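Local coordinates for protein transmembrane oligosaccharyl transferase (Archaeoglobus fulgidus, PDB 3WAJ) that is a membrane-embedded oligosaccharyl transferase of the STT3/AglB family, with a multi-helix transmembrane part of GT-C type and large domains outside the membrane, at residues W550-H555 against N568-I574; M229-F233 against F294-E298; L143-V147 against A432-A436; R694-E698 against S830-V834; T58-H64 against V87-I92. One frame throughout, in Å; residues are numbered along the deposited sequence.

Contact 1. Residues W550-H555 against N568-I574; sequences WWDYGH and NPFQAGI
W551 turns one face of its indole to the loop 568-574, and two aliphatic groups share that face. I574 CD1 lies 3.7 Å from the centroid of the W551 five-membered ring, and Q571 CG lies 3.8 Å from the centroid of its six-membered ring, both as CH-pi contacts. With CG held between the backbone N and the carbonyl carbon (chi1 61°), the indole reaches over the turn and brings its edge against P569 CA. Its other face receives OD1 of D552, whose OD2 forms a salt bridge with K618.

Farther along, P569 CD sits squarely over the H555 imidazole, 3.4 Å from the ring centroid. The edge of H555 meets the face of F570, planes 64° apart. One water links H555 ND1, at 3.0 Å, to N568 OD1.

Behind this first shell stand two frameworks: the WWDYG signature of the STT3/AglB family, and a type I turn from N568 to Q571 that presents P569 and F570. Around them, Y50 of helix 47-60 stacks on H555, W625 of helix 619-627 meets W551 edge-to-face, and the I574 backbone is hydrogen-bonded to S585 of helix 584-588, while 550-555 runs from strand 546-548 into helix 554-561.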
# COMPACT_ATOMS: atom_id res chain seq x y z
N TRP A 550 -7.86 0.97 11.12
CA TRP A 550 -7.46 1.92 10.09
C TRP A 550 -7.30 1.16 8.75
O TRP A 550 -7.12 -0.06 8.75
CB TRP A 550 -6.16 2.64 10.50
CG TRP A 550 -5.80 3.84 9.66
CD1 TRP A 550 -4.55 4.15 9.21
CD2 TRP A 550 -6.67 4.88 9.18
NE1 TRP A 550 -4.59 5.31 8.47
CE2 TRP A 550 -5.88 5.78 8.44
CE3 TRP A 550 -8.05 5.12 9.29
CZ2 TRP A 550 -6.41 6.92 7.82
CZ3 TRP A 550 -8.58 6.25 8.67
CH2 TRP A 550 -7.76 7.14 7.95
N TRP A 551 -7.38 1.87 7.62
CA TRP A 551 -7.46 1.18 6.33
C TRP A 551 -6.17 0.45 5.94
O TRP A 551 -6.22 -0.54 5.21
CB TRP A 551 -7.90 2.13 5.22
CG TRP A 551 -6.99 3.30 4.98
CD1 TRP A 551 -7.08 4.54 5.54
CD2 TRP A 551 -5.87 3.36 4.07
NE1 TRP A 551 -6.10 5.37 5.05
CE2 TRP A 551 -5.33 4.67 4.16
CE3 TRP A 551 -5.27 2.44 3.20
CZ2 TRP A 551 -4.22 5.09 3.40
CZ3 TRP A 551 -4.16 2.85 2.45
CH2 TRP A 551 -3.65 4.17 2.55
N ASP A 552 -5.03 0.95 6.42
CA ASP A 552 -3.71 0.33 6.19
C ASP A 552 -3.69 -1.18 6.44
O ASP A 552 -3.02 -1.92 5.73
CB ASP A 552 -2.66 0.95 7.13
CG ASP A 552 -2.36 2.37 6.81
OD1 ASP A 552 -2.99 2.95 5.88
OD2 ASP A 552 -1.49 2.92 7.50
N TYR A 553 -4.44 -1.59 7.47
CA TYR A 553 -4.32 -2.91 8.08
C TYR A 553 -5.26 -3.97 7.48
O TYR A 553 -5.20 -5.14 7.87
CB TYR A 553 -4.52 -2.76 9.62
CG TYR A 553 -3.57 -1.73 10.19
CD1 TYR A 553 -2.19 -1.90 10.04
CD2 TYR A 553 -4.02 -0.58 10.83
CE1 TYR A 553 -1.28 -0.96 10.53
CE2 TYR A 553 -3.10 0.38 11.34
CZ TYR A 553 -1.73 0.18 11.17
OH TYR A 553 -0.79 1.10 11.64
N GLY A 554 -6.11 -3.55 6.53
CA GLY A 554 -7.15 -4.41 5.98
C GLY A 554 -6.66 -5.74 5.41
O GLY A 554 -7.24 -6.81 5.68
N HIS A 555 -5.59 -5.68 4.63
CA HIS A 555 -5.04 -6.89 4.03
C HIS A 555 -4.53 -7.90 5.07
O HIS A 555 -4.77 -9.11 4.93
CB HIS A 555 -4.00 -6.55 2.94
CG HIS A 555 -4.60 -5.89 1.73
ND1 HIS A 555 -5.95 -5.92 1.46
CD2 HIS A 555 -4.02 -5.19 0.72
CE1 HIS A 555 -6.19 -5.26 0.33
NE2 HIS A 555 -5.03 -4.82 -0.13
N ASN A 568 -9.73 -0.93 3.83
CA ASN A 568 -8.83 -1.60 2.89
C ASN A 568 -7.64 -0.75 2.54
O ASN A 568 -7.75 0.48 2.50
CB ASN A 568 -9.53 -1.71 1.51
CG ASN A 568 -10.20 -3.01 1.30
OD1 ASN A 568 -9.87 -4.00 1.95
ND2 ASN A 568 -11.17 -3.04 0.39
N PRO A 569 -6.52 -1.38 2.16
CA PRO A 569 -5.43 -0.62 1.53
C PRO A 569 -5.71 -0.18 0.08
O PRO A 569 -4.84 0.43 -0.52
CB PRO A 569 -4.24 -1.59 1.63
CG PRO A 569 -4.60 -2.47 2.83
CD PRO A 569 -6.07 -2.70 2.64
N PHE A 570 -6.89 -0.50 -0.46
CA PHE A 570 -7.38 0.16 -1.69
C PHE A 570 -8.14 1.43 -1.33
O PHE A 570 -8.78 2.02 -2.20
CB PHE A 570 -8.36 -0.73 -2.47
CG PHE A 570 -7.86 -2.11 -2.70
CD1 PHE A 570 -6.58 -2.32 -3.20
CD2 PHE A 570 -8.64 -3.20 -2.39
CE1 PHE A 570 -6.10 -3.60 -3.40
CE2 PHE A 570 -8.16 -4.49 -2.57
CZ PHE A 570 -6.90 -4.69 -3.08
N GLN A 571 -8.09 1.81 -0.05
CA GLN A 571 -8.79 2.97 0.51
C GLN A 571 -10.31 2.90 0.47
O GLN A 571 -10.99 3.92 0.44
CB GLN A 571 -8.26 4.28 -0.10
CG GLN A 571 -6.76 4.51 0.20
CD GLN A 571 -6.17 5.71 -0.54
OE1 GLN A 571 -6.86 6.40 -1.30
NE2 GLN A 571 -4.89 5.96 -0.32
N ALA A 572 -10.84 1.67 0.48
CA ALA A 572 -12.27 1.44 0.69
C ALA A 572 -12.59 1.48 2.20
O ALA A 572 -11.76 1.09 3.02
CB ALA A 572 -12.68 0.10 0.13
N GLY A 573 -13.80 1.92 2.56
CA GLY A 573 -14.27 1.84 3.93
C GLY A 573 -13.69 2.87 4.91
O GLY A 573 -13.85 2.73 6.13
N ILE A 574 -13.03 3.90 4.39
CA ILE A 574 -12.53 4.97 5.24
C ILE A 574 -13.68 5.85 5.79
O ILE A 574 -13.62 6.31 6.93
CB ILE A 574 -11.49 5.85 4.52
CG1 ILE A 574 -10.22 5.04 4.23
CG2 ILE A 574 -11.15 7.10 5.33
CD1 ILE A 574 -9.30 5.67 3.15
O HOH W 1 -8.54 -6.86 2.61

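Contact 2. Residues M229-F233 against F294-E298; sequences MFFAF and FYQIE
F233 and F294 fill an unusually wide gap: the segments 229-233 and 294-298 run almost parallel, 12° apart, yet the axes of these short segments approach only to 11.8 Å. Large side chains therefore do the packing here between helices 221-234 and 278-303, which belong to the transmembrane bundle of the STT3 N-terminal part.

At the centre is a T-shaped pair. The edge of F294 points at the face of F233, with centroids 4.7 Å apart and planes at 67°, and F294 CD1 stands over the middle of the F233 ring. M229 covers a face of F294 in turn: its CB lies 4.1 Å from the F294 centroid, directly above it. The methionine chain stays extended until it bends at chi3 (59°), which curls CE back to within 3.5 Å of F294 CB. The sulfur keeps an oblique Met-aromatic contact, SD being 5.1 Å from the F294 centroid.

Helix 315-332 closes another flank, with M316 touching both F233 and I297. The buried carboxylate of E298 comes in beside the aromatic pair. Its OE2 forms a salt bridge with R243 of helix 243-261, while OE1 rests 3.7 Å from F233 CE1.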
# COMPACT_ATOMS: atom_id res chain seq x y z
N MET A 229 4.55 5.01 -34.36
CA MET A 229 4.11 5.01 -35.74
C MET A 229 3.78 6.42 -36.19
O MET A 229 4.17 6.83 -37.29
CB MET A 229 2.92 4.07 -35.94
CG MET A 229 3.23 2.64 -35.52
SD MET A 229 1.80 1.56 -35.61
CE MET A 229 1.39 1.72 -37.35
N PHE A 230 3.09 7.16 -35.34
CA PHE A 230 2.77 8.55 -35.63
C PHE A 230 4.03 9.29 -36.11
O PHE A 230 4.07 9.80 -37.23
CB PHE A 230 2.19 9.24 -34.40
CG PHE A 230 1.87 10.69 -34.61
CD1 PHE A 230 0.67 11.06 -35.20
CD2 PHE A 230 2.76 11.68 -34.22
CE1 PHE A 230 0.36 12.41 -35.40
CE2 PHE A 230 2.46 13.03 -34.42
CZ PHE A 230 1.26 13.40 -35.01
N PHE A 231 5.07 9.29 -35.28
CA PHE A 231 6.30 10.01 -35.58
C PHE A 231 7.11 9.44 -36.75
O PHE A 231 7.69 10.20 -37.52
CB PHE A 231 7.16 10.20 -34.31
CG PHE A 231 6.61 11.25 -33.37
CD1 PHE A 231 6.52 12.58 -33.77
CD2 PHE A 231 6.17 10.90 -32.10
CE1 PHE A 231 5.99 13.55 -32.90
CE2 PHE A 231 5.65 11.87 -31.23
CZ PHE A 231 5.56 13.19 -31.63
N ALA A 232 7.15 8.12 -36.90
CA ALA A 232 7.78 7.50 -38.07
C ALA A 232 7.10 7.92 -39.38
O ALA A 232 7.70 7.87 -40.46
CB ALA A 232 7.80 5.98 -37.95
N PHE A 233 5.84 8.34 -39.28
CA PHE A 233 5.11 8.81 -40.44
C PHE A 233 5.29 10.32 -40.66
O PHE A 233 5.77 10.72 -41.72
CB PHE A 233 3.63 8.39 -40.38
CG PHE A 233 3.37 6.96 -40.83
CD1 PHE A 233 2.64 6.70 -41.99
CD2 PHE A 233 3.86 5.88 -40.10
CE1 PHE A 233 2.40 5.38 -42.41
CE2 PHE A 233 3.63 4.55 -40.52
CZ PHE A 233 2.90 4.30 -41.67
N PHE A 294 -2.76 3.05 -40.73
CA PHE A 294 -1.40 3.45 -41.06
C PHE A 294 -0.85 2.66 -42.23
O PHE A 294 -0.22 3.22 -43.11
CB PHE A 294 -0.48 3.23 -39.86
CG PHE A 294 -0.40 4.41 -38.95
CD1 PHE A 294 0.40 5.50 -39.27
CD2 PHE A 294 -1.11 4.43 -37.76
CE1 PHE A 294 0.48 6.59 -38.41
CE2 PHE A 294 -1.03 5.51 -36.90
CZ PHE A 294 -0.23 6.60 -37.22
N TYR A 295 -1.06 1.36 -42.20
CA TYR A 295 -0.63 0.49 -43.29
C TYR A 295 -1.20 0.99 -44.61
O TYR A 295 -0.46 1.18 -45.58
CB TYR A 295 -1.13 -0.94 -43.03
CG TYR A 295 -0.80 -1.91 -44.15
CD1 TYR A 295 0.52 -2.18 -44.51
CD2 TYR A 295 -1.81 -2.59 -44.83
CE1 TYR A 295 0.82 -3.07 -45.52
CE2 TYR A 295 -1.51 -3.49 -45.84
CZ TYR A 295 -0.19 -3.72 -46.18
OH TYR A 295 0.10 -4.61 -47.19
N GLN A 296 -2.51 1.20 -44.62
CA GLN A 296 -3.21 1.74 -45.77
C GLN A 296 -2.69 3.13 -46.18
O GLN A 296 -2.57 3.43 -47.37
CB GLN A 296 -4.71 1.80 -45.48
CG GLN A 296 -5.52 2.27 -46.66
CD GLN A 296 -5.26 1.45 -47.91
OE1 GLN A 296 -5.42 0.23 -47.91
NE2 GLN A 296 -4.85 2.11 -48.98
N ILE A 297 -2.39 3.99 -45.21
CA ILE A 297 -1.85 5.30 -45.52
C ILE A 297 -0.55 5.14 -46.31
O ILE A 297 -0.35 5.79 -47.36
CB ILE A 297 -1.68 6.18 -44.26
CG1 ILE A 297 -3.05 6.64 -43.76
CG2 ILE A 297 -0.83 7.38 -44.56
CD1 ILE A 297 -3.02 7.33 -42.41
N GLU A 298 0.32 4.24 -45.84
CA GLU A 298 1.57 3.97 -46.54
C GLU A 298 1.32 3.43 -47.98
O GLU A 298 2.02 3.83 -48.93
CB GLU A 298 2.47 3.04 -45.73
CG GLU A 298 3.92 2.94 -46.26
CD GLU A 298 4.64 4.28 -46.35
OE1 GLU A 298 4.39 5.16 -45.50
OE2 GLU A 298 5.49 4.45 -47.28

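Contact 3. Residues L143-V147 against A432-A436; sequences LIAIV and AAVSA
The carbonyl oxygen of A432 is gripped twice from within its own helix while the residue packs against V147 and I144. It takes the usual helical bond from A436 N at 3.0 Å and a second, longer one from S435 OG at 3.3 Å. The hydroxyl approaches 20° from the carbonyl plane; through this bond the buried serine finds a polar partner in its own helix.

What does cross is apolar. I144 reaches across with its CD1: CG1 is anti to the backbone N (chi1 -163°), and a bend at chi2 lays the methyl against the backbone of A432 and A433 in the facing helix, 3.8 Å from A433 N. A432 and A436, four residues apart on one helical face, form a small-xxx-small pattern, the kind of smooth surface that lets membrane helices approach closely. Here helix 429-446 meets the end region of helix 134-144, with L143 CA only 5.3 Å from A436 CA. The A436 methyl fits between neighbours, its CB 4.0 Å from L143 CB and 4.1 Å from I144 CD1. At the other end V147 CG1 meets A432 CB at 4.3 Å, where F151 packs on both A432 and I144.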
# COMPACT_ATOMS: atom_id res chain seq x y z
N LEU A 143 23.41 -2.86 -14.90
CA LEU A 143 22.90 -1.68 -14.21
C LEU A 143 21.52 -1.90 -13.60
O LEU A 143 21.24 -1.42 -12.50
CB LEU A 143 22.91 -0.47 -15.14
CG LEU A 143 24.31 0.06 -15.44
CD1 LEU A 143 24.24 1.29 -16.30
CD2 LEU A 143 25.04 0.36 -14.14
N ILE A 144 20.66 -2.63 -14.31
CA ILE A 144 19.32 -2.90 -13.80
C ILE A 144 19.39 -3.86 -12.62
O ILE A 144 18.53 -3.85 -11.74
CB ILE A 144 18.37 -3.44 -14.91
CG1 ILE A 144 16.90 -3.31 -14.50
CG2 ILE A 144 18.74 -4.87 -15.32
CD1 ILE A 144 16.42 -1.87 -14.31
N ALA A 145 20.45 -4.67 -12.59
CA ALA A 145 20.65 -5.62 -11.51
C ALA A 145 21.01 -4.94 -10.19
O ALA A 145 20.92 -5.54 -9.13
CB ALA A 145 21.70 -6.66 -11.89
N ILE A 146 21.41 -3.67 -10.25
CA ILE A 146 21.85 -2.95 -9.05
C ILE A 146 21.15 -1.61 -8.79
O ILE A 146 21.43 -0.97 -7.79
CB ILE A 146 23.38 -2.71 -9.05
CG1 ILE A 146 23.84 -2.12 -10.38
CG2 ILE A 146 24.12 -3.99 -8.79
CD1 ILE A 146 24.75 -0.93 -10.25
N VAL A 147 20.28 -1.16 -9.68
CA VAL A 147 19.60 0.12 -9.45
C VAL A 147 18.85 -0.02 -8.11
O VAL A 147 18.36 -1.10 -7.77
CB VAL A 147 18.86 0.62 -10.72
CG1 VAL A 147 17.97 -0.48 -11.30
CG2 VAL A 147 18.06 1.88 -10.42
N ALA A 432 13.40 3.17 -13.58
CA ALA A 432 14.53 2.27 -13.35
C ALA A 432 15.12 1.75 -14.67
O ALA A 432 16.30 1.96 -14.95
CB ALA A 432 14.11 1.12 -12.47
N ALA A 433 14.30 1.08 -15.48
CA ALA A 433 14.75 0.60 -16.78
C ALA A 433 15.26 1.74 -17.64
O ALA A 433 16.20 1.55 -18.41
CB ALA A 433 13.65 -0.14 -17.49
N VAL A 434 14.64 2.92 -17.53
CA VAL A 434 15.08 4.07 -18.32
C VAL A 434 16.48 4.48 -17.92
O VAL A 434 17.35 4.63 -18.78
CB VAL A 434 14.16 5.30 -18.15
CG1 VAL A 434 14.78 6.50 -18.88
CG2 VAL A 434 12.78 5.02 -18.67
N SER A 435 16.70 4.66 -16.63
CA SER A 435 18.00 5.13 -16.14
C SER A 435 19.10 4.09 -16.37
O SER A 435 20.28 4.45 -16.43
CB SER A 435 17.93 5.51 -14.67
OG SER A 435 18.18 4.39 -13.85
N ALA A 436 18.72 2.82 -16.51
CA ALA A 436 19.70 1.75 -16.77
C ALA A 436 20.13 1.63 -18.25
O ALA A 436 21.27 1.25 -18.54
CB ALA A 436 19.17 0.43 -16.26

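Contact 4. Residues R694-E698 against S830-V834; sequences RMIYE and SDYPV
I696 and Y832 make the tight part of this contact, with their side chains running alongside each other in the same direction. I696 CG2 sits over a face of the tyrosine, 3.6 Å from the ring centroid. V834 packs as closely: its CG2 meets M695 CE at 3.6 Å and Y697 N at 3.4 Å, on either flank of I696. With CG1 anti to the backbone N (chi1 169°), that branch lies against M695 O.

The backbone tie is slacker, a weak hydrogen bond from V834 N to I696 O at 3.4 Å. Strand 693-698 is an outermost strand of a mixed sheet, and its I696 and Y697 form a classic beta bulge opposite I773; the loop 830-834 docks along this irregular edge.

Toward the partly exposed side the packing between the two segments thins: P833 CG, though close to I696 O, stays 4.4 Å from Y697 CD2. W509 of helix 501-513 stacks on Y697 and touches P833. At the other end R694 NH2 reaches the edge of the Y832 ring, 3.6 Å from CE2, with guanidinium and ring planes 83° apart. Salt bridges to E775 and E855 hold that guanidinium, and Y832 OH is hydrogen-bonded to the Y607 hydroxyl.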
# COMPACT_ATOMS: atom_id res chain seq x y z
N ARG A 694 -15.10 -3.52 25.24
CA ARG A 694 -14.23 -4.07 26.29
C ARG A 694 -12.95 -4.52 25.61
O ARG A 694 -12.98 -4.94 24.45
CB ARG A 694 -14.90 -5.25 27.02
CG ARG A 694 -15.45 -6.36 26.09
CD ARG A 694 -15.95 -7.53 26.89
NE ARG A 694 -16.47 -8.63 26.07
CZ ARG A 694 -17.06 -9.72 26.56
NH1 ARG A 694 -17.22 -9.86 27.87
NH2 ARG A 694 -17.50 -10.67 25.75
N MET A 695 -11.82 -4.43 26.31
CA MET A 695 -10.59 -4.96 25.75
C MET A 695 -10.63 -6.48 25.90
O MET A 695 -11.12 -6.99 26.91
CB MET A 695 -9.39 -4.36 26.46
CG MET A 695 -8.03 -4.91 26.03
SD MET A 695 -6.73 -3.79 26.57
CE MET A 695 -5.47 -4.98 26.77
N ILE A 696 -10.15 -7.21 24.90
CA ILE A 696 -10.12 -8.67 25.02
C ILE A 696 -8.72 -9.25 24.88
O ILE A 696 -8.48 -10.40 25.28
CB ILE A 696 -11.06 -9.35 24.02
CG1 ILE A 696 -10.67 -9.00 22.58
CG2 ILE A 696 -12.50 -8.96 24.29
CD1 ILE A 696 -11.58 -9.63 21.54
N TYR A 697 -7.81 -8.44 24.33
CA TYR A 697 -6.43 -8.85 24.06
C TYR A 697 -5.55 -7.64 23.76
O TYR A 697 -6.00 -6.69 23.10
CB TYR A 697 -6.41 -9.81 22.85
CG TYR A 697 -5.04 -10.24 22.35
CD1 TYR A 697 -4.29 -9.42 21.51
CD2 TYR A 697 -4.52 -11.49 22.68
CE1 TYR A 697 -3.03 -9.83 21.02
CE2 TYR A 697 -3.28 -11.90 22.20
CZ TYR A 697 -2.54 -11.07 21.38
OH TYR A 697 -1.32 -11.48 20.91
N GLU A 698 -4.30 -7.66 24.22
CA GLU A 698 -3.28 -6.73 23.71
C GLU A 698 -1.97 -7.48 23.46
O GLU A 698 -1.71 -8.51 24.07
CB GLU A 698 -3.03 -5.54 24.66
CG GLU A 698 -2.28 -5.90 25.95
CD GLU A 698 -1.90 -4.66 26.78
OE1 GLU A 698 -1.88 -3.53 26.23
OE2 GLU A 698 -1.60 -4.80 27.99
N SER A 830 -16.04 -14.41 31.00
CA SER A 830 -15.71 -14.47 29.58
C SER A 830 -14.40 -15.23 29.36
O SER A 830 -13.52 -15.24 30.23
CB SER A 830 -15.64 -13.07 28.96
OG SER A 830 -14.60 -12.30 29.52
N ASP A 831 -14.27 -15.88 28.21
CA ASP A 831 -13.09 -16.70 27.96
C ASP A 831 -11.89 -15.88 27.44
O ASP A 831 -10.88 -16.43 27.00
CB ASP A 831 -13.43 -17.87 27.04
CG ASP A 831 -14.20 -18.97 27.78
OD1 ASP A 831 -14.74 -18.70 28.88
OD2 ASP A 831 -14.28 -20.11 27.26
N TYR A 832 -12.02 -14.56 27.53
CA TYR A 832 -10.98 -13.66 27.06
C TYR A 832 -9.86 -13.48 28.09
O TYR A 832 -10.11 -13.41 29.30
CB TYR A 832 -11.62 -12.33 26.66
CG TYR A 832 -12.45 -12.43 25.40
CD1 TYR A 832 -11.94 -13.02 24.25
CD2 TYR A 832 -13.76 -11.94 25.35
CE1 TYR A 832 -12.69 -13.11 23.08
CE2 TYR A 832 -14.52 -12.03 24.19
CZ TYR A 832 -13.99 -12.61 23.06
OH TYR A 832 -14.74 -12.71 21.89
N PRO A 833 -8.60 -13.44 27.60
CA PRO A 833 -7.38 -13.27 28.40
C PRO A 833 -7.26 -11.90 29.07
O PRO A 833 -6.49 -11.75 30.01
CB PRO A 833 -6.24 -13.47 27.37
CG PRO A 833 -6.86 -13.25 26.03
CD PRO A 833 -8.31 -13.66 26.17
N VAL A 834 -7.99 -10.90 28.58
CA VAL A 834 -8.11 -9.65 29.32
C VAL A 834 -9.36 -9.77 30.18
O VAL A 834 -10.46 -9.91 29.65
CB VAL A 834 -8.25 -8.43 28.38
CG1 VAL A 834 -8.63 -7.20 29.18
CG2 VAL A 834 -6.96 -8.20 27.61
O HOH W 2 -12.35 -9.03 28.44

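Contact 5. Residues T58-H64 against V87-I92; sequences TIHNFPH and VYLGSI
Y88 reaches from helix 84-96 across to P63, and each part of its side chain finds something different. From CB the chain turns with CG anti to the carbonyl carbon (chi1 -74°), which carries the ring out over the end of the facing helix. CD1 of Y88 meets F62 CE2 at 3.9 Å, with the phenylalanine atom near the tyrosine's ring plane. One bond farther, CE1 of Y88 already lies 3.2 Å from P63 O, with the T58 methyl CG2 farther off. At the tip, Y88 OH donates a hydrogen bond to P63 O at 2.7 Å, the C=O...donor angle being 145°.

That carbonyl belongs to a chain leaving helix 47-60 through a cis peptide bond between F62 and P63, in which P63 CB lies over a face of the F62 ring. The contact thus pins the exit of one membrane-part helix to the side of the next, with R65 touching T58, V87 and Y88.

S91 forms the close approach of the helices themselves. Its OG donates to V87 O at 2.8 Å from above the carbonyl plane, 42° out of it, and faces T58 CG2 at 3.3 Å. I59 CG1 packs 3.6 Å from S91 CA. T58 OG1 is hydrogen-bonded back to L54 O in its own helix. F62 spreads along the outer side, CE2 against S91 CB at 3.8 Å and CZ against I92 CG1 at 4.2 Å.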
# COMPACT_ATOMS: atom_id res chain seq x y z
N THR A 58 -7.53 -18.97 -5.39
CA THR A 58 -7.44 -19.42 -6.76
C THR A 58 -6.93 -20.86 -6.83
O THR A 58 -7.41 -21.66 -7.63
CB THR A 58 -6.51 -18.53 -7.56
OG1 THR A 58 -6.96 -17.17 -7.46
CG2 THR A 58 -6.48 -18.97 -9.03
N ILE A 59 -5.95 -21.19 -5.99
CA ILE A 59 -5.45 -22.55 -5.96
C ILE A 59 -6.61 -23.50 -5.66
O ILE A 59 -6.83 -24.46 -6.39
CB ILE A 59 -4.31 -22.75 -4.94
CG1 ILE A 59 -2.99 -22.15 -5.45
CG2 ILE A 59 -4.11 -24.23 -4.66
CD1 ILE A 59 -1.80 -22.24 -4.44
N HIS A 60 -7.38 -23.18 -4.62
CA HIS A 60 -8.53 -23.98 -4.24
C HIS A 60 -9.55 -24.17 -5.36
O HIS A 60 -10.10 -25.26 -5.52
CB HIS A 60 -9.21 -23.37 -3.02
CG HIS A 60 -10.32 -24.21 -2.47
ND1 HIS A 60 -10.10 -25.24 -1.58
CD2 HIS A 60 -11.66 -24.18 -2.70
CE1 HIS A 60 -11.26 -25.80 -1.27
NE2 HIS A 60 -12.22 -25.18 -1.94
N ASN A 61 -9.82 -23.10 -6.12
CA ASN A 61 -10.84 -23.14 -7.17
C ASN A 61 -10.23 -23.28 -8.58
O ASN A 61 -10.85 -22.88 -9.59
CB ASN A 61 -11.71 -21.88 -7.10
CG ASN A 61 -12.40 -21.71 -5.76
OD1 ASN A 61 -13.29 -22.49 -5.41
ND2 ASN A 61 -12.00 -20.68 -5.01
N PHE A 62 -9.03 -23.85 -8.66
CA PHE A 62 -8.26 -23.86 -9.89
C PHE A 62 -8.97 -24.56 -11.07
O PHE A 62 -9.55 -25.65 -10.91
CB PHE A 62 -6.86 -24.46 -9.64
CG PHE A 62 -5.82 -24.00 -10.62
CD1 PHE A 62 -5.47 -24.79 -11.71
CD2 PHE A 62 -5.21 -22.76 -10.48
CE1 PHE A 62 -4.51 -24.36 -12.62
CE2 PHE A 62 -4.25 -22.31 -11.39
CZ PHE A 62 -3.91 -23.11 -12.46
N PRO A 63 -8.92 -23.95 -12.26
CA PRO A 63 -8.18 -22.72 -12.56
C PRO A 63 -9.05 -21.47 -12.54
O PRO A 63 -8.78 -20.54 -13.31
CB PRO A 63 -7.73 -22.96 -13.99
CG PRO A 63 -8.95 -23.63 -14.60
CD PRO A 63 -9.50 -24.53 -13.49
N HIS A 64 -10.09 -21.42 -11.72
CA HIS A 64 -10.91 -20.22 -11.68
C HIS A 64 -10.40 -19.26 -10.60
O HIS A 64 -9.73 -19.69 -9.66
CB HIS A 64 -12.38 -20.57 -11.45
CG HIS A 64 -12.91 -21.58 -12.42
ND1 HIS A 64 -13.44 -21.22 -13.65
CD2 HIS A 64 -12.99 -22.93 -12.35
CE1 HIS A 64 -13.82 -22.31 -14.29
NE2 HIS A 64 -13.56 -23.36 -13.52
N VAL A 87 -1.65 -13.58 -10.03
CA VAL A 87 -2.50 -14.55 -9.35
C VAL A 87 -2.22 -15.95 -9.91
O VAL A 87 -1.94 -16.87 -9.15
CB VAL A 87 -4.01 -14.21 -9.40
CG1 VAL A 87 -4.80 -15.30 -8.66
CG2 VAL A 87 -4.28 -12.86 -8.76
N TYR A 88 -2.26 -16.12 -11.23
CA TYR A 88 -1.99 -17.42 -11.80
C TYR A 88 -0.55 -17.84 -11.63
O TYR A 88 -0.31 -18.96 -11.19
CB TYR A 88 -2.48 -17.53 -13.26
CG TYR A 88 -3.99 -17.63 -13.34
CD1 TYR A 88 -4.63 -18.83 -13.08
CD2 TYR A 88 -4.77 -16.53 -13.63
CE1 TYR A 88 -6.02 -18.93 -13.13
CE2 TYR A 88 -6.14 -16.61 -13.68
CZ TYR A 88 -6.77 -17.82 -13.43
OH TYR A 88 -8.14 -17.90 -13.49
N LEU A 89 0.42 -16.97 -11.93
CA LEU A 89 1.83 -17.30 -11.67
C LEU A 89 2.03 -17.89 -10.27
O LEU A 89 2.66 -18.94 -10.11
CB LEU A 89 2.76 -16.09 -11.86
CG LEU A 89 4.25 -16.37 -11.61
CD1 LEU A 89 4.74 -17.56 -12.45
CD2 LEU A 89 5.12 -15.15 -11.90
N GLY A 90 1.44 -17.23 -9.26
CA GLY A 90 1.55 -17.70 -7.88
C GLY A 90 0.76 -18.97 -7.56
O GLY A 90 1.21 -19.81 -6.76
N SER A 91 -0.43 -19.10 -8.15
CA SER A 91 -1.17 -20.35 -8.05
C SER A 91 -0.38 -21.50 -8.68
O SER A 91 -0.26 -22.58 -8.09
CB SER A 91 -2.53 -20.22 -8.73
OG SER A 91 -3.28 -19.17 -8.16
N ILE A 92 0.17 -21.26 -9.87
CA ILE A 92 0.90 -22.31 -10.58
C ILE A 92 2.13 -22.71 -9.78
O ILE A 92 2.39 -23.90 -9.59
CB ILE A 92 1.28 -21.89 -12.01
CG1 ILE A 92 0.04 -21.78 -12.88
CG2 ILE A 92 2.18 -22.90 -12.63
CD1 ILE A 92 0.34 -21.28 -14.28

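In the fold
Near the zinc site of D47, D161 and H163 lie contacts 1 and 5. The F570 side chain of contact 1 is about 8 Å from the zinc ion, and V87 of contact 5 about 13 Å. Their nearest atoms are about 10 Å apart, and helix 47-60 connects them: it supplies D47, Y50 on H555, and the end held in contact 5. Contact 4 is farther out, its nearest atoms about 13 Å from contact 1; its strand 694-698 shares a sheet with strand 546-548. Contacts 2 and 3 both lie in the helical part, contact 2 inside the chain loop closed by contact 3. Contacts 2 and 4 lie on opposite sides of the chain's centre, their centres 70 Å apart.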